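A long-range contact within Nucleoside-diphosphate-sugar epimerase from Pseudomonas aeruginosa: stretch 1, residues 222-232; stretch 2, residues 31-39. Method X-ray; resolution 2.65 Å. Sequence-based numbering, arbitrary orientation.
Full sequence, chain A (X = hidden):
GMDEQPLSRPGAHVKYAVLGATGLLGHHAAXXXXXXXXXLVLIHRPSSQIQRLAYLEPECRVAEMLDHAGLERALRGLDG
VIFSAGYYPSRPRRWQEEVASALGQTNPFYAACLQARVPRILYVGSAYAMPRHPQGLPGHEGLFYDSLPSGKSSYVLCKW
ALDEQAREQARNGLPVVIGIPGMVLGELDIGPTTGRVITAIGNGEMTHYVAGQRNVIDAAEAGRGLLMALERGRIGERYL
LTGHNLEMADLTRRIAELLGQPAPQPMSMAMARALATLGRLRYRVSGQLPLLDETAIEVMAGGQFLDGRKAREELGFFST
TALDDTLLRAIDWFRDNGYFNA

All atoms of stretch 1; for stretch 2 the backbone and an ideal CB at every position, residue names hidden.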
ATOM      1  N   ALA A 222     -10.964  23.474  19.297  1.00 34.94           N
ATOM      2  CA  ALA A 222     -10.006  23.732  18.207  1.00 34.65           C
ATOM      3  C   ALA A 222     -10.574  24.790  17.252  1.00 34.43           C
ATOM      4  O   ALA A 222      -9.868  25.675  16.805  1.00 33.80           O
ATOM      5  CB  ALA A 222      -9.643  22.454  17.481  1.00 33.92           C
ATOM      6  N   GLY A 223     -11.872  24.718  16.994  1.00 34.70           N
ATOM      7  CA  GLY A 223     -12.576  25.764  16.248  1.00 35.31           C
ATOM      8  C   GLY A 223     -12.487  27.152  16.862  1.00 35.90           C
ATOM      9  O   GLY A 223     -12.352  28.138  16.155  1.00 36.04           O
ATOM     10  N   ARG A 224     -12.582  27.237  18.179  1.00 36.51           N
ATOM     11  CA  ARG A 224     -12.469  28.515  18.838  1.00 37.92           C
ATOM     12  C   ARG A 224     -11.025  29.013  18.783  1.00 38.16           C
ATOM     13  O   ARG A 224     -10.768  30.203  18.565  1.00 39.09           O
ATOM     14  CB  ARG A 224     -12.993  28.414  20.265  1.00 38.74           C
ATOM     15  CG  ARG A 224     -14.521  28.114  20.291  1.00 41.37           C
ATOM     16  CD  ARG A 224     -15.189  28.327  21.641  1.00 42.12           C
ATOM     17  NE  ARG A 224     -14.959  27.170  22.490  1.00 44.67           N
ATOM     18  CZ  ARG A 224     -15.811  26.158  22.667  1.00 48.42           C
ATOM     19  NH1 ARG A 224     -17.006  26.118  22.063  1.00 47.68           N
ATOM     20  NH2 ARG A 224     -15.458  25.160  23.472  1.00 50.34           N
ATOM     21  N   GLY A 225     -10.084  28.092  18.938  1.00 37.49           N
ATOM     22  CA  GLY A 225      -8.684  28.414  18.781  1.00 37.40           C
ATOM     23  C   GLY A 225      -8.362  28.959  17.411  1.00 37.11           C
ATOM     24  O   GLY A 225      -7.558  29.862  17.282  1.00 38.39           O
ATOM     25  N   LEU A 226      -8.979  28.409  16.379  1.00 36.42           N
ATOM     26  CA  LEU A 226      -8.764  28.914  15.030  1.00 36.13           C
ATOM     27  C   LEU A 226      -9.251  30.355  14.925  1.00 36.35           C
ATOM     28  O   LEU A 226      -8.500  31.229  14.476  1.00 36.03           O
ATOM     29  CB  LEU A 226      -9.454  28.031  13.976  1.00 35.78           C
ATOM     30  CG  LEU A 226      -8.939  26.605  13.789  1.00 34.28           C
ATOM     31  CD1 LEU A 226      -9.735  25.916  12.710  1.00 34.97           C
ATOM     32  CD2 LEU A 226      -7.497  26.622  13.431  1.00 33.81           C
ATOM     33  N   LEU A 227     -10.492  30.604  15.347  1.00 36.58           N
ATOM     34  CA  LEU A 227     -11.030  31.972  15.339  1.00 37.38           C
ATOM     35  C   LEU A 227     -10.074  32.907  16.078  1.00 38.64           C
ATOM     36  O   LEU A 227      -9.826  34.034  15.634  1.00 39.94           O
ATOM     37  CB  LEU A 227     -12.418  32.033  15.985  1.00 37.19           C
ATOM     38  CG  LEU A 227     -13.064  33.427  16.162  1.00 36.93           C
ATOM     39  CD1 LEU A 227     -13.323  34.024  14.818  1.00 35.36           C
ATOM     40  CD2 LEU A 227     -14.363  33.350  16.959  1.00 34.62           C
ATOM     41  N   MET A 228      -9.531  32.436  17.197  1.00 38.72           N
ATOM     42  CA  MET A 228      -8.681  33.267  18.016  1.00 40.06           C
ATOM     43  C   MET A 228      -7.346  33.569  17.350  1.00 40.20           C
ATOM     44  O   MET A 228      -6.819  34.658  17.495  1.00 41.12           O
ATOM     45  CB  MET A 228      -8.444  32.615  19.380  1.00 40.82           C
ATOM     46  CG  MET A 228      -9.603  32.731  20.354  1.00 43.30           C
ATOM     47  SD  MET A 228      -9.108  32.158  21.987  1.00 50.06           S
ATOM     48  CE  MET A 228     -10.468  31.045  22.339  1.00 48.10           C
ATOM     49  N   ALA A 229      -6.776  32.597  16.652  1.00 39.82           N
ATOM     50  CA  ALA A 229      -5.546  32.837  15.898  1.00 40.12           C
ATOM     51  C   ALA A 229      -5.828  33.861  14.832  1.00 40.07           C
ATOM     52  O   ALA A 229      -5.028  34.755  14.632  1.00 40.54           O
ATOM     53  CB  ALA A 229      -5.037  31.555  15.251  1.00 39.84           C
ATOM     54  N   LEU A 230      -6.977  33.718  14.166  1.00 39.54           N
ATOM     55  CA  LEU A 230      -7.341  34.556  13.025  1.00 39.94           C
ATOM     56  C   LEU A 230      -7.443  35.994  13.478  1.00 41.54           C
ATOM     57  O   LEU A 230      -6.862  36.872  12.845  1.00 42.32           O
ATOM     58  CB  LEU A 230      -8.658  34.097  12.381  1.00 39.11           C
ATOM     59  CG  LEU A 230      -9.254  34.897  11.211  1.00 38.38           C
ATOM     60  CD1 LEU A 230      -8.472  34.689   9.946  1.00 37.20           C
ATOM     61  CD2 LEU A 230     -10.689  34.496  10.968  1.00 37.17           C
ATOM     62  N   GLU A 231      -8.136  36.230  14.593  1.00 42.08           N
ATOM     63  CA  GLU A 231      -8.319  37.589  15.097  1.00 43.20           C
ATOM     64  C   GLU A 231      -7.066  38.136  15.751  1.00 43.66           C
ATOM     65  O   GLU A 231      -6.844  39.332  15.679  1.00 44.62           O
ATOM     66  CB  GLU A 231      -9.480  37.667  16.093  1.00 43.47           C
ATOM     67  CG  GLU A 231     -10.852  37.393  15.489  1.00 45.05           C
ATOM     68  CD  GLU A 231     -12.006  37.839  16.386  1.00 48.23           C
ATOM     69  OE1 GLU A 231     -12.319  37.137  17.372  1.00 47.95           O
ATOM     70  OE2 GLU A 231     -12.616  38.894  16.092  1.00 51.27           O
ATOM     71  N   ARG A 232      -6.253  37.277  16.374  1.00 43.30           N
ATOM     72  CA  ARG A 232      -5.208  37.732  17.324  1.00 44.21           C
ATOM     73  C   ARG A 232      -3.770  37.332  17.046  1.00 44.61           C
ATOM     74  O   ARG A 232      -2.871  37.910  17.626  1.00 45.20           O
ATOM     75  CB  ARG A 232      -5.520  37.273  18.741  1.00 43.98           C
ATOM     76  CG  ARG A 232      -6.753  37.909  19.320  1.00 45.61           C
ATOM     77  CD  ARG A 232      -7.083  37.370  20.704  1.00 47.32           C
ATOM     78  NE  ARG A 232      -8.507  37.531  20.990  1.00 49.43           N
ATOM     79  CZ  ARG A 232      -9.170  36.912  21.972  1.00 50.59           C
ATOM     80  NH1 ARG A 232      -8.554  36.065  22.786  1.00 51.17           N
ATOM     81  NH2 ARG A 232     -10.466  37.141  22.137  1.00 50.58           N
ATOM     82  N   UNK A  31     -19.040  27.369  13.474  1.00 34.43           N
ATOM     83  CA  UNK A  31     -19.764  27.515  14.728  1.00 34.38           C
ATOM     84  C   UNK A  31     -19.193  28.550  15.694  1.00 34.61           C
ATOM     85  O   UNK A  31     -19.922  29.245  16.376  1.00 35.11           O
ATOM     86  CB  UNK A  31     -19.812  26.158  15.432  1.00 34.38           C
ATOM     87  N   UNK A  32     -17.876  28.588  15.798  1.00 34.59           N
ATOM     88  CA  UNK A  32     -17.211  29.507  16.694  1.00 34.92           C
ATOM     89  C   UNK A  32     -17.429  30.935  16.238  1.00 35.34           C
ATOM     90  O   UNK A  32     -17.573  31.829  17.069  1.00 36.52           O
ATOM     91  CB  UNK A  32     -15.716  29.192  16.780  1.00 34.92           C
ATOM     92  N   UNK A  33     -17.447  31.140  14.920  1.00 35.25           N
ATOM     93  CA  UNK A  33     -17.712  32.443  14.314  1.00 35.47           C
ATOM     94  C   UNK A  33     -19.142  32.842  14.590  1.00 36.52           C
ATOM     95  O   UNK A  33     -19.416  33.976  14.882  1.00 37.44           O
ATOM     96  CB  UNK A  33     -17.442  32.420  12.808  1.00 35.47           C
ATOM     97  N   UNK A  34     -20.062  31.902  14.498  1.00 37.48           N
ATOM     98  CA  UNK A  34     -21.443  32.151  14.865  1.00 38.72           C
ATOM     99  C   UNK A  34     -21.563  32.425  16.366  1.00 38.53           C
ATOM    100  O   UNK A  34     -22.221  33.372  16.762  1.00 39.84           O
ATOM    101  CB  UNK A  34     -22.321  30.963  14.465  1.00 38.72           C
ATOM    102  N   UNK A  35     -20.899  31.641  17.201  1.00 37.65           N
ATOM    103  CA  UNK A  35     -20.933  31.859  18.663  1.00 37.48           C
ATOM    104  C   UNK A  35     -20.379  33.231  19.101  1.00 37.88           C
ATOM    105  O   UNK A  35     -20.835  33.816  20.079  1.00 38.29           O
ATOM    106  CB  UNK A  35     -20.134  30.754  19.358  1.00 37.48           C
ATOM    107  N   UNK A  36     -19.395  33.743  18.379  1.00 37.94           N
ATOM    108  CA  UNK A  36     -18.856  35.086  18.660  1.00 39.04           C
ATOM    109  C   UNK A  36     -19.769  36.233  18.178  1.00 40.07           C
ATOM    110  O   UNK A  36     -19.460  37.405  18.391  1.00 40.68           O
ATOM    111  CB  UNK A  36     -17.482  35.228  18.001  1.00 39.04           C
ATOM    112  N   UNK A  37     -20.878  35.896  17.521  1.00 40.27           N
ATOM    113  CA  UNK A  37     -21.790  36.904  16.971  1.00 41.08           C
ATOM    114  C   UNK A  37     -21.260  37.658  15.761  1.00 40.97           C
ATOM    115  O   UNK A  37     -21.635  38.785  15.525  1.00 42.55           O
ATOM    116  CB  UNK A  37     -22.138  37.917  18.063  1.00 41.08           C
ATOM    117  N   UNK A  38     -20.380  37.040  14.988  1.00 40.15           N
ATOM    118  CA  UNK A  38     -19.962  37.596  13.716  1.00 39.70           C
ATOM    119  C   UNK A  38     -20.855  37.092  12.584  1.00 39.88           C
ATOM    120  O   UNK A  38     -21.624  36.154  12.752  1.00 39.15           O
ATOM    121  CB  UNK A  38     -18.499  37.246  13.438  1.00 39.70           C
ATOM    122  N   UNK A  39     -20.777  37.761  11.439  1.00 40.65           N
ATOM    123  CA  UNK A  39     -21.454  37.311  10.244  1.00 41.15           C
ATOM    124  C   UNK A  39     -20.591  36.230   9.624  1.00 39.76           C
ATOM    125  O   UNK A  39     -19.389  36.418   9.440  1.00 39.70           O
ATOM    126  CB  UNK A  39     -21.710  38.461   9.268  1.00 41.15           C
TER

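Stretch 1 is a helix, and stretch 2 begins as a helix that crosses it at 69°. No hydrogen bond joins the two stretches; the contacts are mostly apolar.

Position 31 has helical backbone angles, and its CB finds nothing of stretch 1 within 5.5 Å. Many helix-compatible residues, long polar ones included, would suit it; the residue is Arg31, which bonds elsewhere in the structure.

At position 32 CA-to-CB points toward stretch 1, and the backbones come closest here: CA of Arg224 lies 5.3 Å from CA of position 32. The ideal CB is already 3.6 Å from Gly223 O and 3.9 Å from Arg224 CG, with Leu227 CD2 4.4 Å away. A small side chain is the natural choice, and alanine also favours a helix. Ala32 sets its methyl in this close crossing, while its carbonyl O lies 3.6 Å from Leu227 CD2.

Position 33 points sideways, its ideal CB 4.9 Å from Leu227 CD1. An apolar chain of medium size, such as leucine, isoleucine, valine or methionine, could reach that methyl. Ile33 does so, with CG1 4.0 Å from Leu227 CD1.

Position 34 points away from stretch 1, so any helix-compatible residue, polar or charged ones included, would suit; Arg34 is found here. Position 35 points toward stretch 1 but its CB has no neighbour there within 5.5 Å, so small or polar residues would both serve. Ala35 makes no close contact with stretch 1.

Position 36 also points toward the partner, and its ideal CB is 3.8 Å from Leu227 CD2. A small apolar group would meet this methyl. Ala36 does exactly that, so that Leu227 CD2 touches both this methyl and the backbone O of Ala32.

At position 37 phi is +71°, a value that favours glycine, though asparagine is often tolerated. Gly37 leaves the helix in a Schellman motif: its N bonds to Arg34 O (3.0 Å), and the N of position 38 bonds to Ile33 O (3.2 Å).

Position 38 is extended and points toward stretch 1, but the ideal CB has nothing within 5.5 Å. A longer side chain is needed to reach the carboxylate of Glu231 and a methyl of Leu227; histidine, glutamine, lysine or arginine could do so. His38 brings CE1 to 3.7 Å from Glu231 OE2 and ND1 to 4.5 Å from Leu227 CD1.

Position 39 lies out of reach of stretch 1. Many residues would fit, and Asp39 is present.

Stretch 2, residues 31-39: RAIRAAGHD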
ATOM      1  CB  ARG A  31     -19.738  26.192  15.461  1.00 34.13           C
ATOM      2  CG  ARG A  31     -20.579  25.129  14.865  1.00 34.63           C
ATOM      3  CD  ARG A  31     -20.386  23.859  15.664  1.00 37.81           C
ATOM      4  NE  ARG A  31     -21.626  23.142  15.624  1.00 41.33           N
ATOM      5  CZ  ARG A  31     -22.454  22.953  16.639  1.00 41.41           C
ATOM      6  NH1 ARG A  31     -22.160  23.341  17.851  1.00 39.71           N
ATOM      7  NH2 ARG A  31     -23.587  22.315  16.413  1.00 44.84           N
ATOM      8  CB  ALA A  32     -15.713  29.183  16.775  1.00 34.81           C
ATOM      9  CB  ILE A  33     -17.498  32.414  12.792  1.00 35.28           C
ATOM     10  CG1 ILE A  33     -16.011  32.195  12.436  1.00 35.17           C
ATOM     11  CG2 ILE A  33     -17.969  33.690  12.154  1.00 34.98           C
ATOM     12  CD1 ILE A  33     -15.770  31.724  10.979  1.00 32.61           C
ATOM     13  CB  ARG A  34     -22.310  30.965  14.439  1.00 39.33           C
ATOM     14  CG  ARG A  34     -23.778  30.995  14.896  1.00 43.11           C
ATOM     15  CD  ARG A  34     -24.461  32.323  14.586  1.00 47.14           C
ATOM     16  NE  ARG A  34     -24.384  32.683  13.176  1.00 50.41           N
ATOM     17  CZ  ARG A  34     -24.266  33.934  12.720  1.00 54.75           C
ATOM     18  NH1 ARG A  34     -24.186  34.971  13.593  1.00 55.36           N
ATOM     19  NH2 ARG A  34     -24.219  34.149  11.390  1.00 53.67           N
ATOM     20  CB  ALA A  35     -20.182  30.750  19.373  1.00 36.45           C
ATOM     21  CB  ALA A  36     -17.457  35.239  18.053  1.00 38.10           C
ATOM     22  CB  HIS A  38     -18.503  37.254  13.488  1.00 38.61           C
ATOM     23  CG  HIS A  38     -17.625  37.743  14.592  1.00 39.01           C
ATOM     24  ND1 HIS A  38     -16.686  36.949  15.213  1.00 37.85           N
ATOM     25  CD2 HIS A  38     -17.587  38.940  15.229  1.00 38.50           C
ATOM     26  CE1 HIS A  38     -16.093  37.640  16.171  1.00 37.67           C
ATOM     27  NE2 HIS A  38     -16.624  38.847  16.204  1.00 37.99           N
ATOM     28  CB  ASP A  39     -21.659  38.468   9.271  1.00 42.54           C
ATOM     29  CG  ASP A  39     -22.819  39.379   9.671  1.00 46.59           C
ATOM     30  OD1 ASP A  39     -22.809  40.544   9.208  1.00 50.09           O
ATOM     31  OD2 ASP A  39     -23.744  38.938  10.420  1.00 49.83           O
TER
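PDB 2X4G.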